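Putative pyrroline carboxylate reductase (Streptococcus pyogenes, PDB 2AHR) probably catalyses the NAD(P)H-dependent reduction of 1-pyrroline-5-carboxylate to L-proline, the last step of proline biosynthesis. Local coordinates at residues 102-114 / 124-137. Residues are numbered along the deposited sequence; the frame is centred on the assembly and turned at random.
Sequences VGQDLPLLRIMPN and TALTGNALVSQELQ. With NAP (NADP nicotinamide-adenine-dinucleotide phosphate), chain S.
L109 packs closely on the second strand and the turn after it: its CG sits 3.8 Å from CG2 of V132, while its CD2 runs alongside L126 and meets CD1 of that leucine at 3.8 Å. L126, its CG anti to the backbone N (chi1 168°), also carries CD1 to CG2 of I111, and V132 CG2 packs where G128 has no side chain. Further along, L136 CD2 in helix 134-145 presses on P107 CB. The backbones form an antiparallel hairpin, 108-112 against 124-128, the one antiparallel pairing in an otherwise parallel Rossmann-type sheet; T127 and A125 each exchange two hydrogen bonds with R110 and M112 respectively. On the face of R110 and M112 contact is sparser: A125 and T127 lie under helix 158-185, R110 turns away to a salt bridge with E155, and M112 (selenomethionine) bends to bring SE within 3.6 Å of C5N on NADP's nicotinamide ring. Toward solvent, N129 clamps the hairpin's open end. Its ND2 gives L106 O a nearly straight bond (3.1 Å); L108 is gripped twice, its O by N129 N (2.8 Å), its N reaching OD1 from well above the side-chain carbonyl plane. Exposed L131 folds back, CB on P107 CA, CD1 against Q104 O and L106 O.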
loop_
_atom_site.group_PDB
_atom_site.type_symbol
_atom_site.label_atom_id
_atom_site.label_comp_id
_atom_site.label_asym_id
_atom_site.label_seq_id
_atom_site.Cartn_x
_atom_site.Cartn_y
_atom_site.Cartn_z
ATOM N N VAL E 102 18.048 -7.386 -44.450
ATOM C CA VAL E 102 18.599 -8.620 -45.021
ATOM C C VAL E 102 18.177 -8.897 -46.487
ATOM O O VAL E 102 18.878 -9.601 -47.217
ATOM C CB VAL E 102 18.241 -9.803 -44.061
ATOM C CG1 VAL E 102 17.479 -10.928 -44.751
ATOM C CG2 VAL E 102 19.455 -10.271 -43.288
ATOM N N GLY E 103 17.046 -8.348 -46.920
ATOM C CA GLY E 103 16.623 -8.520 -48.311
ATOM C C GLY E 103 15.190 -8.972 -48.496
ATOM O O GLY E 103 14.668 -9.780 -47.710
ATOM N N GLN E 104 14.563 -8.458 -49.555
ATOM C CA GLN E 104 13.150 -8.688 -49.841
ATOM C C GLN E 104 12.925 -9.914 -50.708
ATOM O O GLN E 104 11.778 -10.258 -51.035
ATOM C CB GLN E 104 12.561 -7.466 -50.543
ATOM C CG GLN E 104 12.672 -6.162 -49.739
ATOM C CD GLN E 104 11.721 -6.124 -48.548
ATOM O OE1 GLN E 104 10.736 -6.865 -48.503
ATOM N NE2 GLN E 104 12.004 -5.246 -47.589
ATOM N N ASP E 105 14.024 -10.560 -51.089
ATOM C CA ASP E 105 13.975 -11.744 -51.949
ATOM C C ASP E 105 14.306 -13.050 -51.215
ATOM O O ASP E 105 14.472 -14.088 -51.846
ATOM C CB ASP E 105 14.881 -11.562 -53.180
ATOM C CG ASP E 105 16.336 -11.277 -52.813
ATOM O OD1 ASP E 105 16.613 -10.799 -51.685
ATOM O OD2 ASP E 105 17.213 -11.534 -53.666
ATOM N N LEU E 106 14.368 -13.007 -49.886
ATOM C CA LEU E 106 14.702 -14.198 -49.097
ATOM C C LEU E 106 13.501 -14.803 -48.358
ATOM O O LEU E 106 12.709 -14.074 -47.751
ATOM C CB LEU E 106 15.845 -13.899 -48.125
ATOM C CG LEU E 106 17.130 -13.439 -48.823
ATOM C CD1 LEU E 106 18.132 -12.887 -47.824
ATOM C CD2 LEU E 106 17.752 -14.562 -49.671
ATOM N N PRO E 107 13.350 -16.138 -48.428
ATOM C CA PRO E 107 12.416 -16.784 -47.508
ATOM C C PRO E 107 12.952 -16.607 -46.088
ATOM O O PRO E 107 14.114 -16.893 -45.832
ATOM C CB PRO E 107 12.458 -18.263 -47.936
ATOM C CG PRO E 107 13.013 -18.231 -49.375
ATOM C CD PRO E 107 14.002 -17.106 -49.332
ATOM N N LEU E 108 12.121 -16.092 -45.187
ATOM C CA LEU E 108 12.553 -15.844 -43.809
ATOM C C LEU E 108 11.606 -16.498 -42.824
ATOM O O LEU E 108 10.365 -16.483 -43.004
ATOM C CB LEU E 108 12.673 -14.343 -43.506
ATOM C CG LEU E 108 13.543 -13.453 -44.415
ATOM C CD1 LEU E 108 13.171 -12.000 -44.222
ATOM C CD2 LEU E 108 15.045 -13.674 -44.192
ATOM N N LEU E 109 12.200 -17.074 -41.785
ATOM C CA LEU E 109 11.433 -17.755 -40.749
ATOM C C LEU E 109 11.777 -17.246 -39.374
ATOM O O LEU E 109 12.918 -16.851 -39.110
ATOM C CB LEU E 109 11.642 -19.274 -40.804
ATOM C CG LEU E 109 11.203 -19.938 -42.108
ATOM C CD1 LEU E 109 12.420 -20.190 -42.998
ATOM C CD2 LEU E 109 10.424 -21.211 -41.848
ATOM N N ARG E 110 10.771 -17.251 -38.502
ATOM C CA ARG E 110 10.985 -16.979 -37.091
ATOM C C ARG E 110 10.674 -18.194 -36.220
ATOM O O ARG E 110 9.648 -18.862 -36.410
ATOM C CB ARG E 110 10.115 -15.799 -36.613
ATOM C CG ARG E 110 10.639 -14.427 -36.950
ATOM C CD ARG E 110 9.722 -13.356 -36.340
ATOM N NE ARG E 110 9.933 -13.174 -34.900
ATOM C CZ ARG E 110 9.176 -12.392 -34.129
ATOM N NH1 ARG E 110 8.145 -11.725 -34.647
ATOM N NH2 ARG E 110 9.454 -12.272 -32.840
ATOM N N ILE E 111 11.557 -18.442 -35.253
ATOM C CA ILE E 111 11.301 -19.385 -34.176
ATOM C C ILE E 111 11.362 -18.709 -32.792
ATOM O O ILE E 111 12.060 -17.681 -32.591
ATOM C CB ILE E 111 12.260 -20.618 -34.219
ATOM C CG1 ILE E 111 13.718 -20.190 -34.008
ATOM C CG2 ILE E 111 12.053 -21.425 -35.517
ATOM C CD1 ILE E 111 14.719 -21.384 -33.814
HETATM N N MSE E 112 10.596 -19.257 -31.851
HETATM C CA MSE E 112 10.686 -18.829 -30.458
HETATM C C MSE E 112 10.860 -20.060 -29.598
HETATM O O MSE E 112 9.880 -20.689 -29.234
HETATM C CB MSE E 112 9.476 -17.987 -30.008
HETATM C CG MSE E 112 9.613 -17.364 -28.573
HETATM SE SE MSE E 112 11.293 -16.771 -28.111
HETATM C CE MSE E 112 11.389 -15.471 -29.320
ATOM N N PRO E 113 12.129 -20.426 -29.325
ATOM C CA PRO E 113 12.532 -21.558 -28.495
ATOM C C PRO E 113 12.700 -21.188 -27.022
ATOM O O PRO E 113 12.546 -20.017 -26.649
ATOM C CB PRO E 113 13.886 -21.964 -29.105
ATOM C CG PRO E 113 14.485 -20.630 -29.562
ATOM C CD PRO E 113 13.291 -19.727 -29.910
ATOM N N ASN E 114 13.008 -22.177 -26.187
ATOM C CA ASN E 114 13.358 -21.906 -24.800
ATOM C C ASN E 114 14.543 -22.766 -24.345
ATOM O O ASN E 114 15.039 -23.605 -25.108
ATOM C CB ASN E 114 12.134 -21.991 -23.869
ATOM C CG ASN E 114 11.557 -23.399 -23.765
ATOM O OD1 ASN E 114 12.288 -24.396 -23.831
ATOM N ND2 ASN E 114 10.251 -23.485 -23.590
ATOM N N THR E 124 8.612 -24.600 -28.983
ATOM C CA THR E 124 9.097 -23.665 -29.994
ATOM C C THR E 124 8.022 -23.229 -30.971
ATOM O O THR E 124 7.384 -24.064 -31.620
ATOM C CB THR E 124 10.278 -24.288 -30.790
ATOM O OG1 THR E 124 11.301 -24.697 -29.872
ATOM C CG2 THR E 124 10.886 -23.287 -31.782
ATOM N N ALA E 125 7.814 -21.914 -31.081
ATOM C CA ALA E 125 6.933 -21.378 -32.102
ATOM C C ALA E 125 7.700 -21.295 -33.424
ATOM O O ALA E 125 8.922 -21.074 -33.438
ATOM C CB ALA E 125 6.404 -20.004 -31.702
ATOM N N LEU E 126 6.965 -21.457 -34.525
ATOM C CA LEU E 126 7.537 -21.388 -35.866
ATOM C C LEU E 126 6.590 -20.648 -36.793
ATOM O O LEU E 126 5.397 -20.951 -36.842
ATOM C CB LEU E 126 7.805 -22.795 -36.429
ATOM C CG LEU E 126 8.134 -22.948 -37.936
ATOM C CD1 LEU E 126 9.482 -22.306 -38.280
ATOM C CD2 LEU E 126 8.119 -24.426 -38.339
ATOM N N THR E 127 7.117 -19.681 -37.530
ATOM C CA THR E 127 6.349 -19.058 -38.602
ATOM C C THR E 127 7.259 -18.592 -39.748
ATOM O O THR E 127 8.458 -18.396 -39.551
ATOM C CB THR E 127 5.444 -17.917 -38.060
ATOM O OG1 THR E 127 4.405 -17.654 -39.006
ATOM C CG2 THR E 127 6.243 -16.638 -37.782
ATOM N N GLY E 128 6.677 -18.392 -40.932
ATOM C CA GLY E 128 7.432 -17.930 -42.108
ATOM C C GLY E 128 6.798 -16.790 -42.899
ATOM O O GLY E 128 5.578 -16.564 -42.832
ATOM N N ASN E 129 7.621 -16.047 -43.633
ATOM C CA ASN E 129 7.082 -15.016 -44.519
ATOM C C ASN E 129 6.442 -15.634 -45.761
ATOM O O ASN E 129 6.440 -16.862 -45.936
ATOM C CB ASN E 129 8.100 -13.901 -44.850
ATOM C CG ASN E 129 9.263 -14.372 -45.723
ATOM O OD1 ASN E 129 9.276 -15.501 -46.226
ATOM N ND2 ASN E 129 10.267 -13.490 -45.897
ATOM N N ALA E 130 5.877 -14.780 -46.605
ATOM C CA ALA E 130 5.145 -15.220 -47.785
ATOM C C ALA E 130 6.040 -15.946 -48.824
ATOM O O ALA E 130 5.528 -16.642 -49.707
ATOM C CB ALA E 130 4.416 -14.031 -48.399
ATOM N N LEU E 131 7.364 -15.808 -48.678
ATOM C CA LEU E 131 8.344 -16.481 -49.549
ATOM C C LEU E 131 8.718 -17.920 -49.151
ATOM O O LEU E 131 9.433 -18.613 -49.895
ATOM C CB LEU E 131 9.616 -15.646 -49.660
ATOM C CG LEU E 131 9.488 -14.409 -50.551
ATOM C CD1 LEU E 131 10.745 -13.564 -50.501
ATOM C CD2 LEU E 131 9.167 -14.855 -51.968
ATOM N N VAL E 132 8.245 -18.354 -47.976
ATOM C CA VAL E 132 8.500 -19.695 -47.467
ATOM C C VAL E 132 7.487 -20.689 -48.025
ATOM O O VAL E 132 6.278 -20.523 -47.850
ATOM C CB VAL E 132 8.461 -19.719 -45.910
ATOM C CG1 VAL E 132 8.506 -21.165 -45.384
ATOM C CG2 VAL E 132 9.597 -18.880 -45.329
ATOM N N SER E 133 7.983 -21.718 -48.702
ATOM C CA SER E 133 7.126 -22.787 -49.222
ATOM C C SER E 133 6.687 -23.792 -48.137
ATOM O O SER E 133 7.266 -23.833 -47.050
ATOM C CB SER E 133 7.849 -23.518 -50.351
ATOM O OG SER E 133 9.038 -24.126 -49.880
ATOM N N GLN E 134 5.662 -24.591 -48.446
ATOM C CA GLN E 134 5.253 -25.738 -47.618
ATOM C C GLN E 134 6.423 -26.648 -47.290
ATOM O O GLN E 134 6.568 -27.085 -46.153
ATOM C CB GLN E 134 4.204 -26.598 -48.334
ATOM C CG GLN E 134 2.992 -25.851 -48.862
ATOM C CD GLN E 134 1.970 -25.542 -47.784
ATOM O OE1 GLN E 134 2.252 -24.805 -46.836
ATOM N NE2 GLN E 134 0.767 -26.099 -47.931
ATOM N N GLU E 135 7.238 -26.944 -48.296
ATOM C CA GLU E 135 8.336 -27.884 -48.149
ATOM C C GLU E 135 9.426 -27.326 -47.246
ATOM O O GLU E 135 9.973 -28.043 -46.411
ATOM C CB GLU E 135 8.898 -28.266 -49.522
ATOM C CG GLU E 135 7.860 -28.912 -50.444
ATOM C CD GLU E 135 8.480 -29.676 -51.600
ATOM O OE1 GLU E 135 9.323 -29.099 -52.321
ATOM O OE2 GLU E 135 8.112 -30.858 -51.791
ATOM N N LEU E 136 9.727 -26.043 -47.417
ATOM C CA LEU E 136 10.733 -25.372 -46.605
ATOM C C LEU E 136 10.291 -25.266 -45.142
ATOM O O LEU E 136 11.097 -25.481 -44.243
ATOM C CB LEU E 136 11.081 -23.985 -47.160
ATOM C CG LEU E 136 12.140 -23.193 -46.370
ATOM C CD1 LEU E 136 13.445 -23.956 -46.234
ATOM C CD2 LEU E 136 12.388 -21.803 -46.953
ATOM N N GLN E 137 9.016 -24.943 -44.910
ATOM C CA GLN E 137 8.493 -24.851 -43.547
ATOM C C GLN E 137 8.590 -26.213 -42.856
ATOM O O GLN E 137 9.000 -26.301 -41.692
ATOM C CB GLN E 137 7.061 -24.286 -43.527
ATOM C CG GLN E 137 6.470 -24.128 -42.119
ATOM C CD GLN E 137 5.817 -22.777 -41.864
ATOM O OE1 GLN E 137 6.055 -21.809 -42.584
ATOM N NE2 GLN E 137 4.996 -22.703 -40.816
HETATM P PA NAP S . 23.548 -14.179 -25.183
HETATM O O1A NAP S . 24.018 -12.864 -24.669
HETATM O O2A NAP S . 23.785 -15.248 -24.170
HETATM O O5B NAP S . 24.226 -14.574 -26.598
HETATM C C5B NAP S . 24.494 -13.624 -27.604
HETATM C C4B NAP S . 25.803 -14.025 -28.279
HETATM O O4B NAP S . 26.017 -13.311 -29.485
HETATM C C3B NAP S . 27.000 -13.769 -27.365
HETATM O O3B NAP S . 27.655 -14.999 -27.145
HETATM C C2B NAP S . 27.881 -12.782 -28.116
HETATM O O2B NAP S . 29.265 -13.096 -28.105
HETATM C C1B NAP S . 27.388 -12.945 -29.547
HETATM N N9A NAP S . 27.682 -11.741 -30.362
HETATM C C8A NAP S . 27.808 -10.439 -29.932
HETATM N N7A NAP S . 28.100 -9.660 -31.002
HETATM C C5A NAP S . 28.171 -10.442 -32.109
HETATM C C6A NAP S . 28.453 -10.159 -33.446
HETATM N N6A NAP S . 29.231 -9.111 -33.714
HETATM N N1A NAP S . 28.450 -11.194 -34.360
HETATM C C2A NAP S . 28.197 -12.494 -33.956
HETATM N N3A NAP S . 27.933 -12.763 -32.628
HETATM C C4A NAP S . 27.917 -11.755 -31.718
HETATM O O3 NAP S . 21.988 -14.063 -25.612
HETATM P PN NAP S . 20.961 -15.317 -25.652
HETATM O O1N NAP S . 20.296 -15.378 -24.318
HETATM O O2N NAP S . 21.611 -16.542 -26.190
HETATM O O5D NAP S . 19.875 -14.788 -26.725
HETATM C C5D NAP S . 20.115 -14.852 -28.113
HETATM C C4D NAP S . 18.794 -14.763 -28.876
HETATM O O4D NAP S . 17.897 -15.784 -28.482
HETATM C C3D NAP S . 18.092 -13.433 -28.623
HETATM O O3D NAP S . 17.729 -12.905 -29.876
HETATM C C2D NAP S . 16.857 -13.752 -27.792
HETATM O O2D NAP S . 15.782 -12.891 -28.152
HETATM C C1D NAP S . 16.628 -15.245 -28.113
HETATM N N1N NAP S . 16.066 -16.087 -27.024
HETATM C C2N NAP S . 16.755 -16.294 -25.846
HETATM C C3N NAP S . 16.218 -17.117 -24.851
HETATM C C7N NAP S . 17.000 -17.458 -23.615
HETATM O O7N NAP S . 16.397 -18.353 -22.709
HETATM N N7N NAP S . 18.214 -16.933 -23.405
HETATM C C4N NAP S . 14.979 -17.735 -25.058
HETATM C C5N NAP S . 14.293 -17.534 -26.247
HETATM C C6N NAP S . 14.854 -16.707 -27.223
HETATM P P2B NAP S . 30.247 -12.863 -26.840
HETATM O O1X NAP S . 31.672 -13.103 -27.312
HETATM O O2X NAP S . 30.120 -11.435 -26.360
HETATM O O3X NAP S . 29.903 -13.824 -25.715
#